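Cytochrome P450 (Bacillus subtilis subsp. subtilis, PDB 4RM4) binds heme as a cytochrome P450 and probably acts as a monooxygenase that uses molecular oxygen to oxidise organic substrates. Local coordinates at residues Val56-Gly61 with Thr297-His302; Asn79-Met84 with Lys91-Val96. One frame throughout, in Å; residues are numbered along the deposited sequence.

Contact 1 of 2, residues Val56-Gly61 with Thr297-His302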
ATOM      1  N   VAL A  56       9.530  11.160  12.221  1.00 14.61           N
ATOM      2  CA  VAL A  56       9.101  10.476  11.004  1.00 14.63           C
ATOM      3  C   VAL A  56       8.304  11.409  10.093  1.00 16.88           C
ATOM      4  O   VAL A  56       8.543  11.470   8.890  1.00 15.94           O
ATOM      5  CB  VAL A  56       8.248   9.224  11.309  1.00 16.07           C
ATOM      6  CG1 VAL A  56       7.555   8.736  10.027  1.00 16.13           C
ATOM      7  CG2 VAL A  56       9.107   8.122  11.903  1.00 16.86           C
ATOM      8  N   LYS A  57       7.351  12.142  10.658  1.00 15.70           N
ATOM      9  CA  LYS A  57       6.473  12.977   9.835  1.00 15.21           C
ATOM     10  C   LYS A  57       7.261  14.124   9.190  1.00 16.93           C
ATOM     11  O   LYS A  57       7.036  14.477   8.023  1.00 19.53           O
ATOM     12  CB  LYS A  57       5.300  13.508  10.667  1.00 19.03           C
ATOM     13  CG  LYS A  57       4.162  14.055   9.826  1.00 19.17           C
ATOM     14  CD  LYS A  57       2.940  14.357  10.668  1.00 20.65           C
ATOM     15  CE  LYS A  57       1.751  14.754   9.802  1.00 28.77           C
ATOM     16  NZ  LYS A  57       0.537  14.895  10.656  1.00 25.16           N
ATOM     17  N   LYS A  58       8.209  14.682   9.933  1.00 16.24           N
ATOM     18  CA  LYS A  58       9.061  15.735   9.388  1.00 18.13           C
ATOM     19  C   LYS A  58       9.917  15.225   8.227  1.00 17.43           C
ATOM     20  O   LYS A  58       9.990  15.870   7.178  1.00 16.33           O
ATOM     21  CB  LYS A  58       9.964  16.330  10.469  1.00 19.62           C
ATOM     22  CG  LYS A  58      10.995  17.311   9.894  1.00 23.74           C
ATOM     23  CD  LYS A  58      11.534  18.274  10.953  1.00 28.10           C
ATOM     24  CE  LYS A  58      12.521  19.275  10.341  1.00 26.61           C
ATOM     25  NZ  LYS A  58      11.871  20.194   9.369  1.00 34.62           N
ATOM     26  N   VAL A  59      10.578  14.082   8.417  1.00 17.36           N
ATOM     27  CA  VAL A  59      11.409  13.506   7.353  1.00 16.32           C
ATOM     28  C   VAL A  59      10.581  13.301   6.077  1.00 18.19           C
ATOM     29  O   VAL A  59      10.956  13.729   4.996  1.00 17.98           O
ATOM     30  CB  VAL A  59      12.061  12.159   7.782  1.00 16.26           C
ATOM     31  CG1 VAL A  59      12.722  11.437   6.589  1.00 14.04           C
ATOM     32  CG2 VAL A  59      13.082  12.387   8.921  1.00 20.73           C
ATOM     33  N   VAL A  60       9.428  12.673   6.245  1.00 15.26           N
ATOM     34  CA  VAL A  60       8.588  12.250   5.140  1.00 15.13           C
ATOM     35  C   VAL A  60       7.995  13.445   4.422  1.00 13.42           C
ATOM     36  O   VAL A  60       7.909  13.453   3.207  1.00 15.53           O
ATOM     37  CB  VAL A  60       7.485  11.294   5.658  1.00 18.55           C
ATOM     38  CG1 VAL A  60       6.374  11.078   4.611  1.00 14.56           C
ATOM     39  CG2 VAL A  60       8.131   9.970   6.094  1.00 15.10           C
ATOM     40  N   GLY A  61       7.636  14.480   5.173  1.00 14.28           N
ATOM     41  CA  GLY A  61       6.959  15.629   4.596  1.00 14.67           C
ATOM     42  C   GLY A  61       7.841  16.772   4.124  1.00 22.69           C
ATOM     43  O   GLY A  61       7.417  17.607   3.309  1.00 19.05           O
ATOM     44  N   THR A 297      21.444  18.608   8.259  1.00 26.88           N
ATOM     45  CA  THR A 297      20.373  19.105   9.109  1.00 30.98           C
ATOM     46  C   THR A 297      20.171  18.170  10.297  1.00 31.10           C
ATOM     47  O   THR A 297      20.694  17.060  10.314  1.00 32.71           O
ATOM     48  CB  THR A 297      19.053  19.261   8.333  1.00 32.08           C
ATOM     49  OG1 THR A 297      18.118  20.001   9.128  1.00 33.38           O
ATOM     50  CG2 THR A 297      18.467  17.904   7.983  1.00 33.78           C
ATOM     51  N   GLU A 298      19.422  18.615  11.296  1.00 31.86           N
ATOM     52  CA  GLU A 298      19.242  17.795  12.486  1.00 29.04           C
ATOM     53  C   GLU A 298      17.853  17.191  12.561  1.00 25.94           C
ATOM     54  O   GLU A 298      16.859  17.835  12.248  1.00 30.95           O
ATOM     55  CB  GLU A 298      19.545  18.595  13.753  1.00 31.26           C
ATOM     56  CG  GLU A 298      21.012  18.963  13.896  1.00 30.93           C
ATOM     57  CD  GLU A 298      21.297  19.687  15.199  1.00 29.45           C
ATOM     58  OE1 GLU A 298      20.418  19.665  16.093  1.00 26.94           O
ATOM     59  OE2 GLU A 298      22.392  20.270  15.319  1.00 26.74           O
ATOM     60  N   ILE A 299      17.794  15.935  12.978  1.00 23.41           N
ATOM     61  CA  ILE A 299      16.523  15.282  13.207  1.00 19.57           C
ATOM     62  C   ILE A 299      16.540  14.713  14.613  1.00 23.98           C
ATOM     63  O   ILE A 299      17.405  13.916  14.953  1.00 24.64           O
ATOM     64  CB  ILE A 299      16.259  14.163  12.185  1.00 26.33           C
ATOM     65  CG1 ILE A 299      15.945  14.765  10.812  1.00 29.06           C
ATOM     66  CG2 ILE A 299      15.101  13.295  12.642  1.00 24.22           C
ATOM     67  CD1 ILE A 299      14.618  15.524  10.768  1.00 25.60           C
ATOM     68  N   GLY A 300      15.592  15.154  15.432  1.00 24.74           N
ATOM     69  CA  GLY A 300      15.545  14.757  16.825  1.00 32.27           C
ATOM     70  C   GLY A 300      16.828  15.103  17.551  1.00 26.27           C
ATOM     71  O   GLY A 300      17.209  14.425  18.491  1.00 31.39           O
ATOM     72  N   GLY A 301      17.508  16.153  17.096  1.00 26.97           N
ATOM     73  CA  GLY A 301      18.751  16.574  17.719  1.00 28.42           C
ATOM     74  C   GLY A 301      19.989  15.821  17.258  1.00 29.47           C
ATOM     75  O   GLY A 301      21.048  15.926  17.876  1.00 31.56           O
ATOM     76  N   HIS A 302      19.865  15.065  16.168  1.00 22.29           N
ATOM     77  CA  HIS A 302      20.997  14.345  15.600  1.00 23.12           C
ATOM     78  C   HIS A 302      21.334  14.901  14.216  1.00 25.66           C
ATOM     79  O   HIS A 302      20.445  15.085  13.386  1.00 29.47           O
ATOM     80  CB  HIS A 302      20.689  12.848  15.475  1.00 25.09           C
ATOM     81  CG  HIS A 302      20.609  12.125  16.784  1.00 25.68           C
ATOM     82  ND1 HIS A 302      19.454  12.063  17.533  1.00 27.17           N
ATOM     83  CD2 HIS A 302      21.541  11.419  17.468  1.00 24.12           C
ATOM     84  CE1 HIS A 302      19.679  11.357  18.630  1.00 24.23           C
ATOM     85  NE2 HIS A 302      20.937  10.960  18.616  1.00 28.47           N
TER

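Contact 2 of 2, residues Asn79-Met84 with Lys91-Val96. With HEM (protoporphyrin IX containing Fe), chain B.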
ATOM      1  N   ASN A  79      10.786   4.856 -12.214  1.00 36.68           N
ATOM      2  CA  ASN A  79       9.968   4.631 -11.025  1.00 33.37           C
ATOM      3  C   ASN A  79       8.787   5.592 -10.921  1.00 31.03           C
ATOM      4  O   ASN A  79       8.016   5.543  -9.959  1.00 28.55           O
ATOM      5  CB  ASN A  79      10.833   4.747  -9.767  1.00 34.41           C
ATOM      6  CG  ASN A  79      11.748   3.557  -9.579  1.00 43.50           C
ATOM      7  OD1 ASN A  79      11.589   2.776  -8.637  1.00 48.77           O
ATOM      8  ND2 ASN A  79      12.704   3.399 -10.487  1.00 45.35           N
ATOM      9  N   SER A  80       8.666   6.472 -11.910  1.00 26.64           N
ATOM     10  CA  SER A  80       7.586   7.447 -11.952  1.00 24.04           C
ATOM     11  C   SER A  80       7.644   8.389 -10.742  1.00 20.01           C
ATOM     12  O   SER A  80       8.717   8.626 -10.199  1.00 19.15           O
ATOM     13  CB  SER A  80       6.229   6.737 -12.062  1.00 19.25           C
ATOM     14  OG  SER A  80       5.209   7.652 -12.401  1.00 22.23           O
ATOM     15  N   ILE A  81       6.496   8.914 -10.331  1.00 16.23           N
ATOM     16  CA  ILE A  81       6.444  10.069  -9.433  1.00 15.02           C
ATOM     17  C   ILE A  81       6.935   9.824  -7.999  1.00 18.22           C
ATOM     18  O   ILE A  81       7.367  10.760  -7.323  1.00 16.93           O
ATOM     19  CB  ILE A  81       5.022  10.704  -9.370  1.00 19.82           C
ATOM     20  CG1 ILE A  81       3.954   9.662  -9.020  1.00 15.37           C
ATOM     21  CG2 ILE A  81       4.689  11.403 -10.686  1.00 22.82           C
ATOM     22  CD1 ILE A  81       2.574  10.282  -8.811  1.00 17.84           C
ATOM     23  N   ILE A  82       6.864   8.581  -7.540  1.00 16.44           N
ATOM     24  CA  ILE A  82       7.201   8.284  -6.150  1.00 15.52           C
ATOM     25  C   ILE A  82       8.681   8.533  -5.886  1.00 15.73           C
ATOM     26  O   ILE A  82       9.083   8.717  -4.746  1.00 17.79           O
ATOM     27  CB  ILE A  82       6.809   6.847  -5.749  1.00 16.40           C
ATOM     28  CG1 ILE A  82       6.748   6.720  -4.222  1.00 16.42           C
ATOM     29  CG2 ILE A  82       7.748   5.837  -6.381  1.00 17.99           C
ATOM     30  CD1 ILE A  82       5.928   5.538  -3.768  1.00 17.54           C
ATOM     31  N   ASN A  83       9.480   8.552  -6.948  1.00 14.99           N
ATOM     32  CA  ASN A  83      10.918   8.812  -6.810  1.00 20.91           C
ATOM     33  C   ASN A  83      11.359  10.070  -7.558  1.00 19.27           C
ATOM     34  O   ASN A  83      12.484  10.160  -8.052  1.00 25.25           O
ATOM     35  CB  ASN A  83      11.740   7.592  -7.242  1.00 24.24           C
ATOM     36  CG  ASN A  83      11.537   6.391  -6.318  1.00 27.01           C
ATOM     37  OD1 ASN A  83      11.635   6.505  -5.093  1.00 34.18           O
ATOM     38  ND2 ASN A  83      11.225   5.246  -6.902  1.00 32.95           N
ATOM     39  N   MET A  84      10.453  11.027  -7.657  1.00 19.21           N
ATOM     40  CA  MET A  84      10.749  12.297  -8.305  1.00 20.64           C
ATOM     41  C   MET A  84      10.656  13.401  -7.269  1.00 19.57           C
ATOM     42  O   MET A  84       9.882  13.301  -6.327  1.00 19.17           O
ATOM     43  CB  MET A  84       9.718  12.595  -9.384  1.00 20.23           C
ATOM     44  CG  MET A  84       9.854  11.804 -10.650  1.00 25.93           C
ATOM     45  SD  MET A  84       8.563  12.346 -11.785  1.00 23.99           S
ATOM     46  CE  MET A  84       9.008  11.355 -13.206  1.00 29.08           C
ATOM     47  N   LYS A  91       4.511  18.596 -11.721  1.00 23.69           N
ATOM     48  CA  LYS A  91       3.845  18.566 -13.018  1.00 20.90           C
ATOM     49  C   LYS A  91       3.052  17.281 -13.250  1.00 25.74           C
ATOM     50  O   LYS A  91       1.885  17.324 -13.646  1.00 22.43           O
ATOM     51  CB  LYS A  91       4.863  18.756 -14.143  1.00 23.60           C
ATOM     52  CG  LYS A  91       4.245  18.774 -15.520  1.00 29.34           C
ATOM     53  CD  LYS A  91       5.299  18.999 -16.599  1.00 37.26           C
ATOM     54  CE  LYS A  91       6.349  17.896 -16.582  1.00 30.82           C
ATOM     55  NZ  LYS A  91       5.834  16.603 -17.121  1.00 38.45           N
ATOM     56  N   ILE A  92       3.685  16.136 -13.006  1.00 22.09           N
ATOM     57  CA  ILE A  92       3.011  14.868 -13.223  1.00 20.65           C
ATOM     58  C   ILE A  92       1.909  14.629 -12.180  1.00 19.13           C
ATOM     59  O   ILE A  92       0.792  14.262 -12.542  1.00 19.07           O
ATOM     60  CB  ILE A  92       4.011  13.693 -13.308  1.00 19.79           C
ATOM     61  CG1 ILE A  92       4.983  13.936 -14.473  1.00 21.70           C
ATOM     62  CG2 ILE A  92       3.274  12.383 -13.510  1.00 17.05           C
ATOM     63  CD1 ILE A  92       6.172  13.005 -14.506  1.00 25.95           C
ATOM     64  N   ARG A  93       2.205  14.861 -10.904  1.00 19.28           N
ATOM     65  CA  ARG A  93       1.204  14.637  -9.853  1.00 18.27           C
ATOM     66  C   ARG A  93      -0.076  15.407 -10.162  1.00 17.87           C
ATOM     67  O   ARG A  93      -1.163  14.868 -10.051  1.00 15.89           O
ATOM     68  CB  ARG A  93       1.741  15.028  -8.465  1.00 17.85           C
ATOM     69  CG  ARG A  93       0.754  14.839  -7.295  1.00 17.99           C
ATOM     70  CD  ARG A  93       0.305  13.373  -7.123  1.00 14.15           C
ATOM     71  NE  ARG A  93      -0.787  13.246  -6.160  1.00 17.46           N
ATOM     72  CZ  ARG A  93      -0.669  12.701  -4.950  1.00 19.14           C
ATOM     73  NH1 ARG A  93       0.488  12.180  -4.559  1.00 13.06           N
ATOM     74  NH2 ARG A  93      -1.719  12.641  -4.137  1.00 21.09           N
ATOM     75  N   SER A  94       0.041  16.664 -10.570  1.00 20.40           N
ATOM     76  CA  SER A  94      -1.171  17.450 -10.791  1.00 18.64           C
ATOM     77  C   SER A  94      -2.029  16.887 -11.927  1.00 22.88           C
ATOM     78  O   SER A  94      -3.254  16.969 -11.889  1.00 19.69           O
ATOM     79  CB  SER A  94      -0.838  18.918 -11.042  1.00 22.57           C
ATOM     80  OG  SER A  94      -0.465  19.104 -12.390  1.00 30.24           O
ATOM     81  N   VAL A  95      -1.386  16.315 -12.936  1.00 20.03           N
ATOM     82  CA  VAL A  95      -2.111  15.689 -14.034  1.00 18.32           C
ATOM     83  C   VAL A  95      -2.818  14.397 -13.592  1.00 22.58           C
ATOM     84  O   VAL A  95      -3.971  14.162 -13.965  1.00 22.43           O
ATOM     85  CB  VAL A  95      -1.181  15.398 -15.233  1.00 23.31           C
ATOM     86  CG1 VAL A  95      -1.977  14.824 -16.382  1.00 25.96           C
ATOM     87  CG2 VAL A  95      -0.458  16.675 -15.669  1.00 29.06           C
ATOM     88  N   VAL A  96      -2.151  13.569 -12.777  1.00 15.93           N
ATOM     89  CA  VAL A  96      -2.726  12.267 -12.436  1.00 16.11           C
ATOM     90  C   VAL A  96      -3.761  12.319 -11.299  1.00 17.16           C
ATOM     91  O   VAL A  96      -4.503  11.360 -11.100  1.00 19.55           O
ATOM     92  CB  VAL A  96      -1.640  11.178 -12.168  1.00 17.77           C
ATOM     93  CG1 VAL A  96      -0.717  11.036 -13.377  1.00 19.48           C
ATOM     94  CG2 VAL A  96      -0.803  11.507 -10.930  1.00 12.83           C
TER
HETATM   95  CHA HEM B 401       2.467   6.751  -2.402  1.00 13.97           C
HETATM   96  CHB HEM B 401       1.005   3.725   1.077  1.00 12.70           C
HETATM   97  CHC HEM B 401      -2.331   1.845  -1.940  1.00 12.72           C
HETATM   98  CHD HEM B 401      -0.536   4.511  -5.566  1.00 14.60           C
HETATM   99  C1A HEM B 401       2.340   6.127  -1.178  1.00 15.73           C
HETATM  100  C2A HEM B 401       3.032   6.480   0.046  1.00 14.99           C
HETATM  101  C3A HEM B 401       2.628   5.646   1.008  1.00 14.61           C
HETATM  102  C4A HEM B 401       1.657   4.744   0.435  1.00 12.19           C
HETATM  103  CMA HEM B 401       3.106   5.634   2.486  1.00 14.35           C
HETATM  104  CAA HEM B 401       4.053   7.631   0.224  1.00 15.35           C
HETATM  105  CBA HEM B 401       5.420   7.220  -0.292  1.00 14.92           C
HETATM  106  CGA HEM B 401       6.491   8.200   0.131  1.00 17.03           C
HETATM  107  O1A HEM B 401       7.675   7.909  -0.176  1.00 17.48           O
HETATM  108  O2A HEM B 401       6.171   9.241   0.761  1.00 14.94           O
HETATM  109  C1B HEM B 401      -0.037   2.997   0.558  1.00 13.19           C
HETATM  110  C2B HEM B 401      -0.887   2.100   1.318  1.00 11.63           C
HETATM  111  C3B HEM B 401      -1.789   1.572   0.479  1.00 11.00           C
HETATM  112  C4B HEM B 401      -1.569   2.129  -0.835  1.00 14.32           C
HETATM  113  CMB HEM B 401      -0.728   1.823   2.829  1.00 14.46           C
HETATM  114  CAB HEM B 401      -2.943   0.584   0.763  1.00 14.12           C
HETATM  115  CBB HEM B 401      -3.409   0.423   2.003  1.00 20.59           C
HETATM  116  C1C HEM B 401      -2.156   2.426  -3.168  1.00 16.31           C
HETATM  117  C2C HEM B 401      -2.978   2.207  -4.343  1.00 13.19           C
HETATM  118  C3C HEM B 401      -2.470   2.951  -5.334  1.00 14.14           C
HETATM  119  C4C HEM B 401      -1.327   3.656  -4.825  1.00 13.03           C
HETATM  120  CMC HEM B 401      -4.210   1.277  -4.363  1.00 13.85           C
HETATM  121  CAC HEM B 401      -2.927   3.103  -6.806  1.00 15.02           C
HETATM  122  CBC HEM B 401      -3.803   2.294  -7.410  1.00 17.83           C
HETATM  123  C1D HEM B 401       0.447   5.334  -5.066  1.00 15.43           C
HETATM  124  C2D HEM B 401       1.225   6.233  -5.870  1.00 16.53           C
HETATM  125  C3D HEM B 401       2.168   6.942  -4.891  1.00 13.16           C
HETATM  126  C4D HEM B 401       1.855   6.394  -3.585  1.00 15.66           C
HETATM  127  CMD HEM B 401       1.109   6.432  -7.393  1.00 14.74           C
HETATM  128  CAD HEM B 401       3.216   8.026  -5.239  1.00 13.68           C
HETATM  129  CBD HEM B 401       2.545   9.393  -5.084  1.00 16.67           C
HETATM  130  CGD HEM B 401       3.555  10.494  -5.306  1.00 16.03           C
HETATM  131  O1D HEM B 401       3.122  11.659  -5.525  1.00 15.71           O
HETATM  132  O2D HEM B 401       4.775  10.184  -5.286  1.00 16.99           O
HETATM  133  NA  HEM B 401       1.515   5.054  -0.897  1.00 12.22           N
HETATM  134  NB  HEM B 401      -0.485   2.975  -0.754  1.00 15.68           N
HETATM  135  NC  HEM B 401      -1.150   3.314  -3.495  1.00 18.81           N
HETATM  136  ND  HEM B 401       0.834   5.461  -3.743  1.00 13.15           N
HETATM  137 FE   HEM B 401       0.087   4.319  -2.179  1.00 16.37          FE
HETATM  138  O   HOH W   1       1.816   2.616  -2.414  1.00 24.37           O

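Contact 1 of 2, residues Val56-Gly61 with Thr297-His302
I299 reaches from the end of a short strand to V59 and K58, so that a beta hairpin (strands 297-299 and 302-304) with a two-residue loop leans on the last turns of helix 53-61. This lies in the beta-rich part of the P450 fold, away from the annotated sites. The packed half is the pair of buried residues. The methyl CG2 of V59 meets CD1 of I299 at 4.0 Å, and the two side chains run at about a right angle, one branch laid across the other. In I299, CG1 sits beside its own backbone N (chi1 -72°) and the chain bends again at chi2 (-67°), which swings CD1 out to the helix, where it makes the nearest approach to both V59 and K58. F66 also touches I299, and V310 and A312 of strand 309-312 touch V59.

Toward solvent the contact thins out. K58 contributes only aliphatic carbons: its CG lies 4.1 Å from I299 CD1, and the neighbouring CD is equally distant. The exposed lysine stretches past the isoleucine before bending at its last torsion, and its NZ forms a salt bridge with D62, so its charge is engaged just beyond the helical segment and not by the hairpin. No hydrogen bond crosses between the segments, and the buried area is a modest 128 Å².

The hairpin holds its own shape. A type I' turn runs from I299 to H302, with G300 and G301 at positive phi; at G301 a beta carbon would press on the preceding carbonyl oxygen. The turn is closed by reciprocal backbone bonds between I299 and H302, and the imidazole adds a weak, bent bond from H302 ND1 to G300 O, 3.4 Å long.

Contact 2 of 2, residues Asn79-Met84 with Lys91-Val96
I81 and I92 meet methyl to methyl, their CG2 atoms only 3.3 Å apart, tighter than usual for carbons. The I81 chain crosses that of I92 at a slant. Its other branch goes to the heme, with CG1 standing between the backbone N and the carbonyl carbon (chi1 54°). At the end of this branch I81 CD1 lies 3.6 Å from the propionate carbon CGD of HEM. The same I81 CD1 is 4.2 Å from V96 CG2 and equally far from R93 CD. M84, extended beyond CG, comes in at about a right angle and sets its CE 3.5 Å from I92 CD1. Next to I81, I82 rests its CD1 3.9 Å from heme CHA. With alanine at I81, the methyl that meets I92 CG2 and the CD1 beside V96 and the propionate would be gone, and a gap is likely to open there.

The polar part belongs to R93. Its NH1 donates to heme O1D at 2.9 Å with an N-H...O angle of 148°, the oxygen lying at the edge of the guanidinium and in its plane. NH1 also bonds F348 O, and H89, one helical turn earlier, bonds the heme as well: the His-Arg pair familiar from the C helix of bacterial P450s.

Helix 226-257 borders both segments, touching S80 of the loop and I92 and V96 of helix 88-96, while L350 touches R93 and V96.

The two contacts do not touch: their centres are 24 Å apart and their nearest atoms about 9 Å. In sequence, contact 2 falls between the two halves of contact 1. They differ in their relation to the heme. Contact 2 helps form its pocket, with the R93 side chain about 7 Å from that of C349, the axial iron ligand by similarity; a water binds the iron, its O 2.4 Å from FE. Contact 1 stands outside the pocket, the V59 side chain about 9 Å from the heme. R291 provides a physical link, since its NH2 hydrogen-bonds both V60 O, at the end of helix 53-61, and the heme that R93 of contact 2 also hydrogen-bonds.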